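Local coordinates for protein cellulase (Soil metagenome, PDB 5I2U) that probably hydrolyses the beta-1,4-glucosidic bonds of cellulose as a halotolerant family 5 glycoside hydrolase built on a TIM barrel, at residues A[96-99]-A[100-104]; A[289-292]-A[293-296]; A[230-233]-A[234-238]. All coordinates share one frame; numbering follows the deposited sequence.

Interaction 1: residues A[96-99]-A[100-104]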
loop_
_atom_site.group_PDB
_atom_site.type_symbol
_atom_site.label_atom_id
_atom_site.label_comp_id
_atom_site.label_asym_id
_atom_site.label_seq_id
_atom_site.Cartn_x
_atom_site.Cartn_y
_atom_site.Cartn_z
ATOM N N ILE A 96 -6.230 1.578 -17.305
ATOM C CA ILE A 96 -6.197 2.948 -17.830
ATOM C C ILE A 96 -5.030 3.045 -18.835
ATOM O O ILE A 96 -4.106 2.227 -18.807
ATOM C CB ILE A 96 -6.115 4.038 -16.706
ATOM C CG1 ILE A 96 -7.206 3.815 -15.640
ATOM C CG2 ILE A 96 -6.249 5.445 -17.285
ATOM C CD1 ILE A 96 -6.988 4.560 -14.333
ATOM N N GLU A 97 -5.140 3.993 -19.764
ATOM C CA GLU A 97 -4.178 4.206 -20.837
ATOM C C GLU A 97 -2.752 4.294 -20.298
ATOM O O GLU A 97 -2.518 4.859 -19.232
ATOM C CB GLU A 97 -4.511 5.511 -21.596
ATOM C CG GLU A 97 -5.701 5.448 -22.562
ATOM C CD GLU A 97 -7.065 5.639 -21.912
ATOM O OE1 GLU A 97 -7.220 5.393 -20.698
ATOM O OE2 GLU A 97 -8.011 6.038 -22.620
ATOM N N ASP A 98 -1.810 3.727 -21.045
ATOM C CA ASP A 98 -0.365 3.787 -20.742
ATOM C C ASP A 98 0.092 2.945 -19.513
ATOM O O ASP A 98 1.165 3.169 -18.942
ATOM C CB ASP A 98 0.076 5.262 -20.618
ATOM C CG ASP A 98 1.433 5.525 -21.219
ATOM O OD1 ASP A 98 1.876 4.741 -22.094
ATOM O OD2 ASP A 98 2.075 6.522 -20.789
ATOM N N ASN A 99 -0.714 1.956 -19.150
ATOM C CA ASN A 99 -0.417 1.011 -18.061
ATOM C C ASN A 99 0.738 0.059 -18.370
ATOM O O ASN A 99 1.296 0.090 -19.464
ATOM C CB ASN A 99 -1.673 0.200 -17.743
ATOM C CG ASN A 99 -2.077 -0.709 -18.888
ATOM O OD1 ASN A 99 -1.400 -1.691 -19.173
ATOM N ND2 ASN A 99 -3.177 -0.383 -19.555
ATOM N N TYR A 100 1.062 -0.807 -17.397
ATOM C CA TYR A 100 2.187 -1.752 -17.500
ATOM C C TYR A 100 2.123 -2.714 -18.707
ATOM O O TYR A 100 3.132 -2.939 -19.371
ATOM C CB TYR A 100 2.339 -2.522 -16.171
ATOM C CG TYR A 100 3.338 -3.662 -16.191
ATOM C CD1 TYR A 100 4.707 -3.417 -16.191
ATOM C CD2 TYR A 100 2.910 -4.990 -16.220
ATOM C CE1 TYR A 100 5.621 -4.465 -16.214
ATOM C CE2 TYR A 100 3.818 -6.053 -16.235
ATOM C CZ TYR A 100 5.171 -5.778 -16.236
ATOM O OH TYR A 100 6.065 -6.822 -16.246
ATOM N N ARG A 101 0.935 -3.243 -18.998
ATOM C CA ARG A 101 0.739 -4.158 -20.131
ATOM C C ARG A 101 1.028 -3.465 -21.475
ATOM O O ARG A 101 1.734 -3.999 -22.330
ATOM C CB ARG A 101 -0.677 -4.742 -20.105
ATOM C CG ARG A 101 -0.929 -5.598 -18.875
ATOM C CD ARG A 101 -2.373 -6.007 -18.649
ATOM N NE ARG A 101 -3.264 -4.860 -18.473
ATOM C CZ ARG A 101 -4.110 -4.369 -19.391
ATOM N NH1 ARG A 101 -4.230 -4.902 -20.616
ATOM N NH2 ARG A 101 -4.859 -3.317 -19.080
ATOM N N GLU A 102 0.500 -2.257 -21.632
ATOM C CA GLU A 102 0.691 -1.464 -22.843
ATOM C C GLU A 102 2.096 -0.833 -22.913
ATOM O O GLU A 102 2.656 -0.722 -23.996
ATOM C CB GLU A 102 -0.444 -0.433 -22.941
ATOM C CG GLU A 102 -0.525 0.352 -24.229
ATOM C CD GLU A 102 -1.264 1.665 -24.039
ATOM O OE1 GLU A 102 -2.319 1.652 -23.351
ATOM O OE2 GLU A 102 -0.775 2.703 -24.561
ATOM N N ASN A 103 2.682 -0.454 -21.778
ATOM C CA ASN A 103 3.973 0.248 -21.775
ATOM C C ASN A 103 4.757 -0.115 -20.505
ATOM O O ASN A 103 4.801 0.674 -19.555
ATOM C CB ASN A 103 3.736 1.768 -21.909
ATOM C CG ASN A 103 5.023 2.570 -22.100
ATOM O OD1 ASN A 103 6.130 2.040 -22.043
ATOM N ND2 ASN A 103 4.874 3.876 -22.288
ATOM N N PRO A 104 5.385 -1.309 -20.487
ATOM C CA PRO A 104 6.130 -1.735 -19.294
ATOM C C PRO A 104 7.448 -0.983 -19.049
ATOM O O PRO A 104 7.880 -0.884 -17.904
ATOM C CB PRO A 104 6.386 -3.233 -19.543
ATOM C CG PRO A 104 6.355 -3.390 -21.034
ATOM C CD PRO A 104 5.408 -2.334 -21.550
#
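Tyr100 touches Asn99 through its CB, 3.7 Å from Asn99 C; its ring, with CG anti to the backbone N (chi1 172°), meets Phe142 edge to face. Tyr100 to Glu102 take helical backbone angles, which bring the N atoms of Arg101 and Glu102 round to Asn99 OD1. Arg101 N approaches Asn99 OD1 at 2.8 Å in a bent, weak bond. The Arg101 guanidinium folds back over the amide with the two planes 20° apart, OD1 lying above one guanidinium face near its rim; beyond the two segments its NH2 donates to Leu94 O. Glu102 N makes the straighter bond to Asn99 OD1, 3.2 Å long, arriving above the carbonyl plane. The amide's other end is fixed by Asn99 ND2 donating to Ile96 O at 2.9 Å. Glu102 stretches back to Asp98, where its OE1 accepts from Asp98 N at 3.1 Å, met from above the carboxylate plane.

Asn103 bonds back to 96-99 twice: its N binds Asn99 O at 2.8 Å, and its ND2 binds Asp98 OD1 at 3.1 Å, on the syn side but 30° out of the carboxylate plane. Its OD1 caps Phe106 N, and Pro104 follows as first residue of helix 104-120. Asn99, bonding forward through side chain and carbonyl, forms an Asx motif leading into an N-capped helix, in the loop joining the second barrel strand to its helix.

Interaction 2: residues A[289-292]-A[293-296]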
loop_
_atom_site.group_PDB
_atom_site.type_symbol
_atom_site.label_atom_id
_atom_site.label_comp_id
_atom_site.label_asym_id
_atom_site.label_seq_id
_atom_site.Cartn_x
_atom_site.Cartn_y
_atom_site.Cartn_z
ATOM N N LYS A 289 -4.861 15.718 -9.124
ATOM C CA LYS A 289 -6.117 15.802 -9.848
ATOM C C LYS A 289 -7.067 16.683 -9.025
ATOM O O LYS A 289 -6.876 16.825 -7.821
ATOM C CB LYS A 289 -6.659 14.388 -10.039
ATOM C CG LYS A 289 -7.984 14.243 -10.778
ATOM C CD LYS A 289 -8.192 12.767 -11.095
ATOM C CE LYS A 289 -9.595 12.441 -11.583
ATOM N NZ LYS A 289 -9.752 10.976 -11.804
ATOM N N ASN A 290 -8.071 17.282 -9.665
ATOM C CA ASN A 290 -9.131 17.994 -8.934
ATOM C C ASN A 290 -10.119 17.034 -8.282
ATOM O O ASN A 290 -11.302 16.967 -8.660
ATOM C CB ASN A 290 -9.896 18.982 -9.824
ATOM C CG ASN A 290 -10.888 19.818 -9.033
ATOM O OD1 ASN A 290 -10.676 20.101 -7.858
ATOM N ND2 ASN A 290 -11.985 20.197 -9.671
ATOM N N GLU A 291 -9.625 16.318 -7.282
ATOM C CA GLU A 291 -10.415 15.356 -6.506
ATOM C C GLU A 291 -9.978 15.475 -5.043
ATOM O O GLU A 291 -8.816 15.808 -4.750
ATOM C CB GLU A 291 -10.199 13.920 -7.025
ATOM C CG GLU A 291 -8.763 13.423 -6.842
ATOM C CD GLU A 291 -8.438 12.097 -7.501
ATOM O OE1 GLU A 291 -9.360 11.344 -7.877
ATOM O OE2 GLU A 291 -7.224 11.829 -7.641
ATOM N N THR A 292 -10.910 15.204 -4.139
ATOM C CA THR A 292 -10.663 15.269 -2.694
ATOM C C THR A 292 -9.473 14.412 -2.240
ATOM O O THR A 292 -8.666 14.870 -1.431
ATOM C CB THR A 292 -11.932 14.858 -1.913
ATOM O OG1 THR A 292 -13.039 15.639 -2.370
ATOM C CG2 THR A 292 -11.753 15.067 -0.412
ATOM N N CYS A 293 -9.347 13.196 -2.776
ATOM C CA CYS A 293 -8.245 12.287 -2.398
ATOM C C CYS A 293 -6.839 12.662 -2.939
ATOM O O CYS A 293 -5.857 12.054 -2.513
ATOM C CB CYS A 293 -8.557 10.835 -2.791
ATOM S SG CYS A 293 -8.189 10.410 -4.521
ATOM N N SER A 294 -6.733 13.639 -3.848
ATOM C CA SER A 294 -5.418 14.050 -4.407
ATOM C C SER A 294 -4.851 15.065 -3.447
ATOM O O SER A 294 -5.445 16.129 -3.250
ATOM C CB SER A 294 -5.554 14.668 -5.809
ATOM O OG SER A 294 -5.371 13.697 -6.829
ATOM N N MET A 295 -3.719 14.749 -2.832
ATOM C CA MET A 295 -3.208 15.549 -1.690
ATOM C C MET A 295 -2.575 16.905 -2.041
ATOM O O MET A 295 -2.405 17.738 -1.146
ATOM C CB MET A 295 -2.189 14.730 -0.905
ATOM C CG MET A 295 -2.779 13.509 -0.222
ATOM S SD MET A 295 -1.523 12.381 0.422
ATOM C CE MET A 295 -2.572 10.984 0.836
ATOM N N LEU A 296 -2.199 17.111 -3.310
ATOM C CA LEU A 296 -1.414 18.290 -3.722
ATOM C C LEU A 296 -2.110 19.132 -4.786
ATOM O O LEU A 296 -2.878 18.622 -5.582
ATOM C CB LEU A 296 -0.065 17.842 -4.287
ATOM C CG LEU A 296 0.828 16.993 -3.375
ATOM C CD1 LEU A 296 1.982 16.398 -4.177
ATOM C CD2 LEU A 296 1.339 17.814 -2.202
#
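Glu291 and Ser294 face each other across a type I beta turn, the carboxylate of one meeting the hydroxyl of the other. Ser294 OG donates to Glu291 OE2 at 2.8 Å, and OE2 accepts through its anti lone pair, which points away from the other carboxylate oxygen. Glu291 reaches this place because its CG sits between the backbone N and the carbonyl carbon (chi1 65°), with the chain extended beyond. The turn itself is closed by Ser294 N to Glu291 O at 3.1 Å, so backbone and side chain join the same two residues.

Cys293 SG sits over a face of the carboxylate, 3.4 Å from Glu291 CD, at right angles to the in-plane approach of Ser294 OG, and the Cys293 side chain also touches Trp284 of the last barrel strand. Lys289 approaches Ser294 through its backbone, its N making a weak bond of 3.1 Å to OG, which is also hydrogen-bonded to Ser287 OG. The extended Lys289 chain carries NZ toward Glu291 OE1, a long salt bridge at 4.0 Å; both atoms also hydrogen-bond a glycerol, probably from the crystallisation liquor. An alanine in place of Glu291 is likely to leave Ser294 OG without its carboxylate acceptor, take away the acidic mate of Lys289 NZ, and open a gap beside Cys293 SG.

Thr292, at the corner of the turn, is tied outward by OG1 to Gly260 O and by its N to Asp259, while Lys312 NZ binds Glu291 O. An inverse gamma turn centred on Asn290 runs into the type I turn at Glu291, and together they shape the loop that follows the eighth strand of the TIM barrel.

Interaction 3: residues A[230-233]-A[234-238]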
loop_
_atom_site.group_PDB
_atom_site.type_symbol
_atom_site.label_atom_id
_atom_site.label_comp_id
_atom_site.label_asym_id
_atom_site.label_seq_id
_atom_site.Cartn_x
_atom_site.Cartn_y
_atom_site.Cartn_z
ATOM N N ALA A 230 -18.908 1.732 9.993
ATOM C CA ALA A 230 -18.356 0.856 11.045
ATOM C C ALA A 230 -18.279 -0.640 10.728
ATOM O O ALA A 230 -17.395 -1.322 11.233
ATOM C CB ALA A 230 -19.128 1.067 12.349
ATOM N N TRP A 231 -19.188 -1.144 9.896
ATOM C CA TRP A 231 -19.186 -2.561 9.521
ATOM C C TRP A 231 -17.808 -3.082 9.069
ATOM O O TRP A 231 -17.385 -4.164 9.497
ATOM C CB TRP A 231 -20.245 -2.857 8.455
ATOM C CG TRP A 231 -20.105 -2.112 7.152
ATOM C CD1 TRP A 231 -20.659 -0.904 6.831
ATOM C CD2 TRP A 231 -19.390 -2.545 5.987
ATOM N NE1 TRP A 231 -20.330 -0.555 5.546
ATOM C CE2 TRP A 231 -19.549 -1.541 5.004
ATOM C CE3 TRP A 231 -18.628 -3.681 5.677
ATOM C CZ2 TRP A 231 -18.971 -1.638 3.728
ATOM C CZ3 TRP A 231 -18.051 -3.777 4.407
ATOM C CH2 TRP A 231 -18.232 -2.760 3.451
ATOM N N LEU A 232 -17.096 -2.289 8.262
ATOM C CA LEU A 232 -15.815 -2.704 7.690
ATOM C C LEU A 232 -14.725 -2.893 8.761
ATOM O O LEU A 232 -13.905 -3.822 8.670
ATOM C CB LEU A 232 -15.374 -1.708 6.607
ATOM C CG LEU A 232 -14.095 -1.986 5.802
ATOM C CD1 LEU A 232 -14.020 -3.417 5.288
ATOM C CD2 LEU A 232 -13.979 -1.007 4.634
ATOM N N ARG A 233 -14.728 -2.021 9.776
ATOM C CA ARG A 233 -13.849 -2.179 10.948
ATOM C C ARG A 233 -14.180 -3.435 11.763
ATOM O O ARG A 233 -13.273 -4.121 12.252
ATOM C CB ARG A 233 -13.953 -0.971 11.865
ATOM C CG ARG A 233 -13.405 0.324 11.293
ATOM C CD ARG A 233 -13.267 1.370 12.400
ATOM N NE ARG A 233 -14.569 1.839 12.885
ATOM C CZ ARG A 233 -15.274 2.857 12.384
ATOM N NH1 ARG A 233 -14.834 3.578 11.345
ATOM N NH2 ARG A 233 -16.447 3.167 12.937
ATOM N N ASP A 234 -15.481 -3.716 11.897
ATOM C CA ASP A 234 -15.980 -4.885 12.641
ATOM C C ASP A 234 -15.648 -6.179 11.900
ATOM O O ASP A 234 -15.175 -7.148 12.515
ATOM C CB ASP A 234 -17.500 -4.802 12.850
ATOM C CG ASP A 234 -17.912 -3.669 13.772
ATOM O OD1 ASP A 234 -17.171 -3.355 14.726
ATOM O OD2 ASP A 234 -19.011 -3.115 13.572
ATOM N N ARG A 235 -15.895 -6.178 10.586
ATOM C CA ARG A 235 -15.467 -7.275 9.720
ATOM C C ARG A 235 -13.959 -7.516 9.802
ATOM O O ARG A 235 -13.524 -8.660 9.909
ATOM C CB ARG A 235 -15.834 -7.001 8.276
ATOM C CG ARG A 235 -15.479 -8.148 7.350
ATOM C CD ARG A 235 -15.883 -7.838 5.926
ATOM N NE ARG A 235 -17.327 -7.829 5.762
ATOM C CZ ARG A 235 -17.953 -7.645 4.601
ATOM N NH1 ARG A 235 -17.264 -7.444 3.474
ATOM N NH2 ARG A 235 -19.288 -7.658 4.566
ATOM N N THR A 236 -13.175 -6.443 9.761
ATOM C CA THR A 236 -11.721 -6.569 9.843
ATOM C C THR A 236 -11.293 -7.138 11.199
ATOM O O THR A 236 -10.463 -8.047 11.242
ATOM C CB THR A 236 -11.016 -5.220 9.545
ATOM O OG1 THR A 236 -11.337 -4.810 8.201
ATOM C CG2 THR A 236 -9.514 -5.335 9.679
ATOM N N ASP A 237 -11.853 -6.612 12.290
ATOM C CA ASP A 237 -11.584 -7.144 13.640
ATOM C C ASP A 237 -11.907 -8.639 13.763
ATOM O O ASP A 237 -11.112 -9.412 14.315
ATOM C CB ASP A 237 -12.361 -6.367 14.713
ATOM C CG ASP A 237 -11.676 -5.073 15.138
ATOM O OD1 ASP A 237 -10.434 -4.953 15.045
ATOM O OD2 ASP A 237 -12.395 -4.162 15.604
ATOM N N GLU A 238 -13.076 -9.026 13.257
ATOM C CA GLU A 238 -13.493 -10.437 13.188
ATOM C C GLU A 238 -12.511 -11.346 12.449
ATOM O O GLU A 238 -12.321 -12.500 12.849
ATOM C CB GLU A 238 -14.854 -10.550 12.506
#
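The guanidinium of Arg235 presents one face to the indole of Trp231, with Trp231 CZ3 3.8 Å above its plane and over its centre. The planes stand 60° apart, so the indole gives its edge: Arg235 NH1 lies near the ring plane, 3.9 Å from CZ3. One face of the same indole carries Leu232 CB, set toward the rim. Arg235 NH1 itself donates to Gln201 O. The Arg233 guanidinium lays a face on Ala230 CA, 3.5 Å above the plane, and makes a cation-pi contact with Tyr270.

Helix 230-241 is the crossover of a beta-alpha-beta unit of the TIM barrel, between strands 217-224 and 246-252. Leu232 and Thr236 turn to the inside, where both touch Met221 of the first of these strands.

Leu232 O is gripped by two donors of one residue: Thr236 OG1 at 2.8 Å and Thr236 N at 2.9 Å, coming from opposite faces of its carbonyl plane. The hydroxyl gets there because OG1 is anti to the carbonyl carbon of its own residue (chi1 -62°). Ordinary helical bonds flank this pair, Arg235 N to Trp231 O at 2.7 Å and Asp237 N to Arg233 O at 2.9 Å. The Asp237 carboxylate reaches across to helix 264-276 and the residue after it, OD2 accepting from Trp273 NE1 and OD1 forming a salt bridge with Arg277 NE.

Along the chain the order is interaction 1, interaction 3, interaction 2; each joins neighbouring residues, and none nests in or crosses another. Interaction 1 closes a tight turn in the loop between strand 87-93 and helix 104-120. Interaction 3 bridges no loop but lies within helix 230-241, packed against strand 217-224 and helix 264-276. Interaction 2 closes a turn after strand 281-286, in the long loop that leads to helix 313-325. Interactions 1 and 3 lie on opposite sides of the chain's centre, their centres about 35 Å apart. Interactions 1 and 2 come nearer, with closest atoms about 7 Å apart but no touch.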